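Local atomic coordinates of Non-structural protein 2 (Human rotavirus C, PDB entry 2GU0), a protein that probably binds single-stranded RNA, unwinds helices and hydrolyses nucleoside triphosphates and RNA 5'-triphosphates as an octamer, in replication of the viral genome. Residues 112-117 and 133-138; 164-169 and 200-205; 212-217 and 229-234. One frame throughout, in Å; residues are numbered along the deposited sequence.

Contact 1. Residues 112-117 and 133-138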
loop_
_atom_site.group_PDB
_atom_site.type_symbol
_atom_site.label_atom_id
_atom_site.label_comp_id
_atom_site.label_asym_id
_atom_site.label_seq_id
_atom_site.Cartn_x
_atom_site.Cartn_y
_atom_site.Cartn_z
ATOM N N GLU A 112 6.502 8.088 -30.737
ATOM C CA GLU A 112 6.340 7.581 -29.389
ATOM C C GLU A 112 7.710 7.367 -28.783
ATOM O O GLU A 112 7.894 7.551 -27.587
ATOM C CB GLU A 112 5.527 6.284 -29.382
ATOM C CG GLU A 112 5.716 5.453 -28.121
ATOM C CD GLU A 112 4.417 5.031 -27.455
ATOM O OE1 GLU A 112 3.422 4.793 -28.164
ATOM O OE2 GLU A 112 4.400 4.912 -26.214
ATOM N N ASN A 113 8.687 6.986 -29.594
ATOM C CA ASN A 113 10.016 6.805 -29.039
ATOM C C ASN A 113 10.654 8.153 -28.763
ATOM O O ASN A 113 11.316 8.318 -27.736
ATOM C CB ASN A 113 10.901 5.968 -29.959
ATOM C CG ASN A 113 10.853 4.498 -29.617
ATOM O OD1 ASN A 113 10.643 4.132 -28.459
ATOM N ND2 ASN A 113 11.066 3.646 -30.610
ATOM N N LEU A 114 10.455 9.125 -29.655
ATOM C CA LEU A 114 11.026 10.447 -29.414
ATOM C C LEU A 114 10.536 10.984 -28.069
ATOM O O LEU A 114 11.300 11.615 -27.344
ATOM C CB LEU A 114 10.668 11.424 -30.531
ATOM C CG LEU A 114 11.405 11.249 -31.865
ATOM C CD1 LEU A 114 10.836 12.208 -32.885
ATOM C CD2 LEU A 114 12.872 11.504 -31.691
ATOM N N LEU A 115 9.272 10.722 -27.732
ATOM C CA LEU A 115 8.713 11.164 -26.452
ATOM C C LEU A 115 9.556 10.672 -25.280
ATOM O O LEU A 115 9.781 11.407 -24.320
ATOM C CB LEU A 115 7.290 10.643 -26.251
ATOM C CG LEU A 115 6.127 11.285 -26.999
ATOM C CD1 LEU A 115 4.842 10.564 -26.606
ATOM C CD2 LEU A 115 6.045 12.762 -26.666
ATOM N N CYS A 116 10.010 9.424 -25.357
ATOM C CA CYS A 116 10.836 8.856 -24.304
ATOM C C CYS A 116 12.180 9.549 -24.277
ATOM O O CYS A 116 12.697 9.862 -23.212
ATOM C CB CYS A 116 11.025 7.353 -24.522
ATOM S SG CYS A 116 9.476 6.404 -24.346
ATOM N N ARG A 117 12.752 9.800 -25.447
ATOM C CA ARG A 117 14.044 10.474 -25.491
ATOM C C ARG A 117 13.888 11.845 -24.869
ATOM O O ARG A 117 14.710 12.272 -24.071
ATOM C CB ARG A 117 14.554 10.646 -26.932
ATOM C CG ARG A 117 15.096 9.394 -27.603
ATOM C CD ARG A 117 15.876 9.762 -28.853
ATOM N NE ARG A 117 16.975 10.658 -28.522
ATOM C CZ ARG A 117 17.656 11.386 -29.401
ATOM N NH1 ARG A 117 17.363 11.337 -30.691
ATOM N NH2 ARG A 117 18.626 12.182 -28.979
ATOM N N VAL A 133 13.079 19.749 -32.387
ATOM C CA VAL A 133 12.203 20.113 -33.495
ATOM C C VAL A 133 12.581 19.353 -34.766
ATOM O O VAL A 133 11.711 18.878 -35.496
ATOM C CB VAL A 133 12.254 21.633 -33.769
ATOM C CG1 VAL A 133 11.326 21.991 -34.907
ATOM C CG2 VAL A 133 11.854 22.391 -32.528
ATOM N N LYS A 134 13.879 19.228 -35.028
ATOM C CA LYS A 134 14.325 18.510 -36.222
ATOM C C LYS A 134 13.987 17.028 -36.158
ATOM O O LYS A 134 13.518 16.461 -37.142
ATOM C CB LYS A 134 15.836 18.681 -36.431
ATOM C CG LYS A 134 16.217 19.844 -37.325
ATOM C CD LYS A 134 17.708 20.147 -37.247
ATOM C CE LYS A 134 18.043 21.450 -37.975
ATOM N NZ LYS A 134 19.472 21.828 -37.799
ATOM N N ALA A 135 14.234 16.402 -35.007
ATOM C CA ALA A 135 13.944 14.978 -34.833
ATOM C C ALA A 135 12.459 14.691 -35.064
ATOM O O ALA A 135 12.090 13.711 -35.727
ATOM C CB ALA A 135 14.351 14.522 -33.428
ATOM N N VAL A 136 11.617 15.556 -34.510
ATOM C CA VAL A 136 10.179 15.412 -34.645
ATOM C C VAL A 136 9.699 15.675 -36.062
ATOM O O VAL A 136 8.809 14.985 -36.557
ATOM C CB VAL A 136 9.435 16.359 -33.706
ATOM C CG1 VAL A 136 7.955 16.336 -34.027
ATOM C CG2 VAL A 136 9.685 15.963 -32.269
ATOM N N MET A 137 10.263 16.681 -36.715
ATOM C CA MET A 137 9.847 16.963 -38.078
ATOM C C MET A 137 10.167 15.754 -38.932
ATOM O O MET A 137 9.334 15.324 -39.727
ATOM C CB MET A 137 10.545 18.205 -38.633
ATOM C CG MET A 137 10.041 19.502 -38.033
ATOM S SD MET A 137 8.245 19.658 -38.115
ATOM C CE MET A 137 8.024 20.156 -39.796
ATOM N N ILE A 138 11.367 15.199 -38.771
ATOM C CA ILE A 138 11.727 14.011 -39.535
ATOM C C ILE A 138 10.661 12.934 -39.268
ATOM O O ILE A 138 10.061 12.401 -40.199
ATOM C CB ILE A 138 13.134 13.465 -39.141
ATOM C CG1 ILE A 138 14.226 14.355 -39.728
ATOM C CG2 ILE A 138 13.321 12.053 -39.649
ATOM C CD1 ILE A 138 15.624 13.937 -39.331
#

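Contact 2. Residues 164-169 and 200-205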
loop_
_atom_site.group_PDB
_atom_site.type_symbol
_atom_site.label_atom_id
_atom_site.label_comp_id
_atom_site.label_asym_id
_atom_site.label_seq_id
_atom_site.Cartn_x
_atom_site.Cartn_y
_atom_site.Cartn_z
ATOM N N PHE A 164 29.252 4.727 -36.367
ATOM C CA PHE A 164 27.869 4.282 -36.274
ATOM C C PHE A 164 27.342 4.141 -34.860
ATOM O O PHE A 164 28.098 4.192 -33.888
ATOM C CB PHE A 164 27.695 2.936 -36.967
ATOM C CG PHE A 164 28.355 2.845 -38.302
ATOM C CD1 PHE A 164 29.704 2.522 -38.400
ATOM C CD2 PHE A 164 27.619 3.039 -39.465
ATOM C CE1 PHE A 164 30.315 2.388 -39.634
ATOM C CE2 PHE A 164 28.208 2.910 -40.696
ATOM C CZ PHE A 164 29.571 2.579 -40.788
ATOM N N THR A 165 26.031 3.936 -34.765
ATOM C CA THR A 165 25.363 3.734 -33.495
ATOM C C THR A 165 24.192 2.794 -33.717
ATOM O O THR A 165 23.408 2.988 -34.638
ATOM C CB THR A 165 24.832 5.057 -32.925
ATOM O OG1 THR A 165 25.931 5.912 -32.596
ATOM C CG2 THR A 165 24.023 4.803 -31.669
ATOM N N ILE A 166 24.073 1.762 -32.892
ATOM C CA ILE A 166 22.949 0.841 -33.028
ATOM C C ILE A 166 21.995 1.062 -31.856
ATOM O O ILE A 166 22.401 1.014 -30.706
ATOM C CB ILE A 166 23.408 -0.634 -33.029
ATOM C CG1 ILE A 166 24.371 -0.890 -34.178
ATOM C CG2 ILE A 166 22.212 -1.549 -33.206
ATOM C CD1 ILE A 166 24.799 -2.334 -34.274
ATOM N N THR A 167 20.729 1.318 -32.148
ATOM C CA THR A 167 19.739 1.545 -31.100
ATOM C C THR A 167 18.611 0.537 -31.197
ATOM O O THR A 167 18.213 0.155 -32.291
ATOM C CB THR A 167 19.146 2.941 -31.210
ATOM O OG1 THR A 167 18.802 3.193 -32.574
ATOM C CG2 THR A 167 20.149 3.988 -30.725
ATOM N N LYS A 168 18.088 0.105 -30.057
ATOM C CA LYS A 168 17.014 -0.879 -30.066
ATOM C C LYS A 168 15.610 -0.297 -30.247
ATOM O O LYS A 168 15.195 0.590 -29.512
ATOM C CB LYS A 168 17.063 -1.720 -28.787
ATOM C CG LYS A 168 15.791 -2.491 -28.516
ATOM C CD LYS A 168 15.946 -3.408 -27.327
ATOM C CE LYS A 168 16.622 -4.700 -27.719
ATOM N NZ LYS A 168 15.804 -5.429 -28.735
ATOM N N LEU A 169 14.896 -0.809 -31.243
ATOM C CA LEU A 169 13.533 -0.385 -31.539
ATOM C C LEU A 169 12.615 -1.438 -30.942
ATOM O O LEU A 169 12.427 -2.531 -31.500
ATOM C CB LEU A 169 13.322 -0.267 -33.053
ATOM C CG LEU A 169 14.124 0.894 -33.647
ATOM C CD1 LEU A 169 14.003 0.958 -35.157
ATOM C CD2 LEU A 169 13.625 2.171 -33.023
ATOM N N THR A 200 33.755 -2.088 -43.098
ATOM C CA THR A 200 33.967 -3.527 -43.005
ATOM C C THR A 200 34.031 -4.036 -41.568
ATOM O O THR A 200 33.503 -5.100 -41.257
ATOM C CB THR A 200 35.253 -3.942 -43.748
ATOM O OG1 THR A 200 35.090 -3.694 -45.148
ATOM C CG2 THR A 200 35.535 -5.430 -43.537
ATOM N N ALA A 201 34.677 -3.285 -40.688
ATOM C CA ALA A 201 34.747 -3.721 -39.307
ATOM C C ALA A 201 33.317 -3.850 -38.767
ATOM O O ALA A 201 32.940 -4.861 -38.173
ATOM C CB ALA A 201 35.541 -2.725 -38.489
ATOM N N PHE A 202 32.522 -2.813 -38.998
ATOM C CA PHE A 202 31.140 -2.776 -38.550
ATOM C C PHE A 202 30.347 -3.941 -39.173
ATOM O O PHE A 202 29.560 -4.612 -38.493
ATOM C CB PHE A 202 30.542 -1.418 -38.944
ATOM C CG PHE A 202 29.126 -1.218 -38.504
ATOM C CD1 PHE A 202 28.812 -1.097 -37.153
ATOM C CD2 PHE A 202 28.099 -1.170 -39.441
ATOM C CE1 PHE A 202 27.492 -0.932 -36.741
ATOM C CE2 PHE A 202 26.786 -1.007 -39.043
ATOM C CZ PHE A 202 26.478 -0.887 -37.689
ATOM N N ALA A 203 30.572 -4.173 -40.466
ATOM C CA ALA A 203 29.908 -5.242 -41.212
ATOM C C ALA A 203 30.145 -6.571 -40.515
ATOM O O ALA A 203 29.231 -7.385 -40.366
ATOM C CB ALA A 203 30.457 -5.298 -42.634
ATOM N N ALA A 204 31.388 -6.778 -40.096
ATOM C CA ALA A 204 31.777 -7.986 -39.395
ATOM C C ALA A 204 31.176 -7.939 -38.003
ATOM O O ALA A 204 30.727 -8.952 -37.482
ATOM C CB ALA A 204 33.286 -8.072 -39.308
ATOM N N TYR A 205 31.157 -6.752 -37.403
ATOM C CA TYR A 205 30.596 -6.613 -36.070
ATOM C C TYR A 205 29.153 -7.081 -36.013
ATOM O O TYR A 205 28.794 -7.839 -35.119
ATOM C CB TYR A 205 30.647 -5.169 -35.569
ATOM C CG TYR A 205 30.047 -5.034 -34.188
ATOM C CD1 TYR A 205 30.809 -5.267 -33.053
ATOM C CD2 TYR A 205 28.681 -4.779 -34.020
ATOM C CE1 TYR A 205 30.226 -5.259 -31.776
ATOM C CE2 TYR A 205 28.087 -4.773 -32.752
ATOM C CZ TYR A 205 28.865 -5.016 -31.641
ATOM O OH TYR A 205 28.288 -5.040 -30.400
#

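Contact 3. Residues 212-217 and 229-234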
loop_
_atom_site.group_PDB
_atom_site.type_symbol
_atom_site.label_atom_id
_atom_site.label_comp_id
_atom_site.label_asym_id
_atom_site.label_seq_id
_atom_site.Cartn_x
_atom_site.Cartn_y
_atom_site.Cartn_z
ATOM N N LYS A 212 21.113 -13.158 -36.845
ATOM C CA LYS A 212 19.746 -13.438 -37.294
ATOM C C LYS A 212 19.157 -12.295 -38.129
ATOM O O LYS A 212 18.090 -12.438 -38.738
ATOM C CB LYS A 212 18.830 -13.685 -36.089
ATOM C CG LYS A 212 19.000 -15.027 -35.408
ATOM C CD LYS A 212 18.025 -15.140 -34.246
ATOM C CE LYS A 212 17.978 -16.553 -33.661
ATOM N NZ LYS A 212 17.086 -16.656 -32.449
ATOM N N PHE A 213 19.858 -11.168 -38.170
ATOM C CA PHE A 213 19.373 -9.997 -38.888
ATOM C C PHE A 213 20.087 -9.618 -40.170
ATOM O O PHE A 213 21.178 -10.086 -40.464
ATOM C CB PHE A 213 19.405 -8.783 -37.969
ATOM C CG PHE A 213 18.733 -8.997 -36.659
ATOM C CD1 PHE A 213 19.310 -9.804 -35.697
ATOM C CD2 PHE A 213 17.541 -8.358 -36.367
ATOM C CE1 PHE A 213 18.718 -9.966 -34.472
ATOM C CE2 PHE A 213 16.940 -8.521 -35.134
ATOM C CZ PHE A 213 17.537 -9.329 -34.184
ATOM N N ALA A 214 19.442 -8.738 -40.921
ATOM C CA ALA A 214 19.977 -8.226 -42.172
ATOM C C ALA A 214 19.753 -6.722 -42.139
ATOM O O ALA A 214 18.642 -6.258 -41.903
ATOM C CB ALA A 214 19.246 -8.842 -43.355
ATOM N N ALA A 215 20.817 -5.965 -42.354
ATOM C CA ALA A 215 20.728 -4.520 -42.344
ATOM C C ALA A 215 20.261 -4.059 -43.709
ATOM O O ALA A 215 20.951 -4.270 -44.712
ATOM C CB ALA A 215 22.076 -3.930 -42.027
ATOM N N ILE A 216 19.084 -3.436 -43.746
ATOM C CA ILE A 216 18.516 -2.945 -44.997
ATOM C C ILE A 216 18.371 -1.425 -45.002
ATOM O O ILE A 216 18.644 -0.757 -44.002
ATOM C CB ILE A 216 17.124 -3.558 -45.258
ATOM C CG1 ILE A 216 16.156 -3.138 -44.161
ATOM C CG2 ILE A 216 17.217 -5.071 -45.312
ATOM C CD1 ILE A 216 14.763 -3.715 -44.320
ATOM N N SER A 217 17.955 -0.882 -46.140
ATOM C CA SER A 217 17.730 0.548 -46.266
ATOM C C SER A 217 16.512 0.802 -47.123
ATOM O O SER A 217 16.357 0.195 -48.180
ATOM C CB SER A 217 18.915 1.251 -46.905
ATOM O OG SER A 217 18.572 2.596 -47.201
ATOM N N SER A 229 13.549 -13.751 -41.339
ATOM C CA SER A 229 12.169 -14.169 -41.550
ATOM C C SER A 229 11.273 -12.950 -41.731
ATOM O O SER A 229 10.103 -12.979 -41.386
ATOM C CB SER A 229 11.677 -14.978 -40.349
ATOM O OG SER A 229 11.569 -14.161 -39.194
ATOM N N GLN A 230 11.827 -11.872 -42.261
ATOM C CA GLN A 230 11.058 -10.648 -42.475
ATOM C C GLN A 230 11.597 -9.938 -43.690
ATOM O O GLN A 230 10.956 -9.057 -44.245
ATOM C CB GLN A 230 11.190 -9.706 -41.280
ATOM C CG GLN A 230 10.653 -10.245 -39.976
ATOM C CD GLN A 230 9.164 -10.449 -40.018
ATOM O OE1 GLN A 230 8.408 -9.545 -40.411
ATOM N NE2 GLN A 230 8.721 -11.632 -39.605
ATOM N N LEU A 231 12.801 -10.324 -44.082
ATOM C CA LEU A 231 13.467 -9.733 -45.227
ATOM C C LEU A 231 12.518 -9.578 -46.425
ATOM O O LEU A 231 12.518 -8.536 -47.078
ATOM C CB LEU A 231 14.698 -10.577 -45.581
ATOM C CG LEU A 231 15.812 -9.918 -46.394
ATOM C CD1 LEU A 231 16.061 -8.496 -45.913
ATOM C CD2 LEU A 231 17.068 -10.754 -46.268
ATOM N N MET A 232 11.707 -10.600 -46.703
ATOM C CA MET A 232 10.751 -10.531 -47.812
ATOM C C MET A 232 9.824 -9.328 -47.648
ATOM O O MET A 232 9.834 -8.408 -48.462
ATOM C CB MET A 232 9.904 -11.805 -47.882
ATOM C CG MET A 232 10.541 -12.948 -48.655
ATOM S SD MET A 232 10.785 -12.582 -50.409
ATOM C CE MET A 232 9.113 -12.787 -50.981
ATOM N N SER A 233 9.022 -9.350 -46.586
ATOM C CA SER A 233 8.081 -8.278 -46.274
ATOM C C SER A 233 8.606 -6.888 -46.585
ATOM O O SER A 233 7.986 -6.134 -47.324
ATOM C CB SER A 233 7.702 -8.346 -44.804
ATOM O OG SER A 233 7.204 -9.630 -44.499
ATOM N N HIS A 234 9.740 -6.545 -45.997
ATOM C CA HIS A 234 10.344 -5.245 -46.219
ATOM C C HIS A 234 10.696 -5.094 -47.687
ATOM O O HIS A 234 10.716 -3.986 -48.224
ATOM C CB HIS A 234 11.600 -5.109 -45.365
ATOM C CG HIS A 234 11.319 -5.049 -43.900
ATOM N ND1 HIS A 234 10.975 -3.881 -43.258
ATOM C CD2 HIS A 234 11.291 -6.021 -42.959
ATOM C CE1 HIS A 234 10.746 -4.134 -41.983
ATOM N NE2 HIS A 234 10.931 -5.425 -41.775
#

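Contact 1. Residues 112-117 and 133-138
Over one face of the peptide group linking Ala135 to Val136 stands a single methyl of Leu114, CD1, 3.5 Å from Ala135 O. The same methyl lies 3.7 Å from Val136 CA, so it bears on main chain as much as on side chain. The second methyl turns to the alanine, Leu114 CD2 being 3.8 Å from Ala135 CB. Val136 completes the surface from the flank: its CG2 is 4.0 Å from Leu114 CD1. Together the two segments bury 127 Å², both sides counted. The guanidinium group of Arg117, a second flat group on the same face of its helix, stops short of this patch; it is held by a salt bridge to Asp123 and by hydrogen bonds to the carbonyl oxygens of Pro150 and Thr152, and Leu48 of a neighbouring subunit packs on the arginine.

The arrangement is that of two consecutive helices, 108-119 and 129-139, which run in roughly opposite directions as a helical hairpin in the N-terminal part of the protein. A single leucine projects from the first helix onto an alanine and a valine of the second. Leu114 reaches across because CD1 continues its chain in extended form, with chi2 at 175°. The nearest CA atoms across the pair, those of Leu114 and Val136, are 7.3 Å apart. Helix 74-90 packs against both partners, Leu82 meeting Leu115 and Thr86 meeting Val136. On the far side of helix 108-119, Glu112 is anchored by the backbone nitrogens of Lys175 and Leu176 and by Gln75.

Contact 2. Residues 164-169 and 200-205
In the C-terminal, HIT-like part of the chain, helix 196-209 packs along one face of the five-stranded antiparallel sheet, and Phe164 and Ile166 of strand 164-170 meet Phe202 and Tyr205 of that helix. The two short segments run nearly the same way, their axes 21° apart in direction and 11.1 Å apart at closest approach, a gap bridged by side chains alone. At its centre Phe164 and Phe202 form a face-to-face stack, with ring centroids 4.2 Å apart and planes only 9° from parallel. The rings are slightly displaced: CG of Phe164, rather than the middle of its ring, lies over the centre of the Phe202 ring. The closest atoms are Phe164 CD1 and Phe202 CG, at 3.8 Å. The first carbon of the Phe164 side chain adds a CH-pi contact, CB standing 4.2 Å from the centroid of the Phe202 ring.

Phe202 is sent to the sheet by a first torsion that sets CG opposite its own backbone nitrogen (chi1 -178°). Two residues along the strand, Ile166 comes obliquely to Phe202, its CD1 3.9 Å from Phe202 CE1. The same methyl makes a looser contact with Tyr205 CE2 at 4.4 Å. Tyr205 in turn stacks on Tyr159 of the adjacent strand. Phe261 meets Phe202 edge-to-face and stands steeply against Phe164, while Ile186 from strand 182-188 touches both rings, so the stack is part of a larger aromatic and aliphatic core. Contact here is wholly apolar: dispersion between flat faces and burial of carbon surface hold helix to sheet, and the near-parallel planes restrict how the two phenyl groups can be turned while that overlap is kept.

Contact 3. Residues 212-217 and 229-234
Next in the chain to Ile216, which packs on Leu231 and His234, the carbonyl oxygen of Ser217 is gripped by two donors, the hydroxyl of Tyr254 and the indole NH of Trp266. The Ser217 hydroxyl oxygen also accepts a bond from the backbone nitrogen of Gly219. The first two bonds tie Ser217 to Tyr254 and to helix 264-275; the Gly219 bond holds the turn with His218, Gly219 and Lys220, predicted to bind ATP, just ahead of the presumed catalytic His222 of the HIT motif.

The contact adjoins that turn, where strand 213-216, the outermost strand on its side of the sheet, is covered by the start of helix 231-243. Ile216 supplies most of the strand's share. Its CG1 is flanked by both the backbone nitrogen and the carbonyl carbon (chi1 63°), with CD1 carried on in extended form to His234, 3.6 Å from CB. The isoleucine stands roughly perpendicular to the histidine side chain, and the same methyl is 3.9 Å from ND1 of His234. Its other branch meets the leucine: Ile216 CG2 is 3.7 Å from Leu231 CD1, the two side chains lying alongside and pointing opposite ways. Ala214, two residues earlier, adds a single methyl, CB lying 4.1 Å from Leu231 CD1.

Gln230 occupies the N-cap position, and the first turn closes with a bond of 3.3 Å from His234 N to Gln230 O. Trp266 touches Ile216, Leu231 and His234 alike, and Ile307 of another subunit packs on Leu231. Methyl groups, one of them against the imidazole and CB of His234, hold helix to strand. Side chain to side chain, His234 is about 4 Å from His218 and Ile216 about 4 Å from Arg224, both predicted ATP-binding residues, so the apolar packing borders the predicted site.

Overall arrangement
All three contacts are buried and apolar, but they join different elements. Contact 1 pairs two helices in the N-terminal part, whereas contacts 2 and 3 each set a helix on a strand of the same C-terminal sheet; helix 196-209 leads directly into strand 213-216. Their chemistry differs accordingly: one leucine on an alanine and a valine in contact 1, stacked phenyl rings in contact 2, branched aliphatic chains beside a histidine in contact 3. Contacts 1 and 2 touch where Asn113 ND2 packs on Leu169 CD2, 3.8 Å away, joining the two parts. Contact 3 stays about 13 Å from contact 1 at nearest atoms and lies nearest the predicted nucleotide-binding residues.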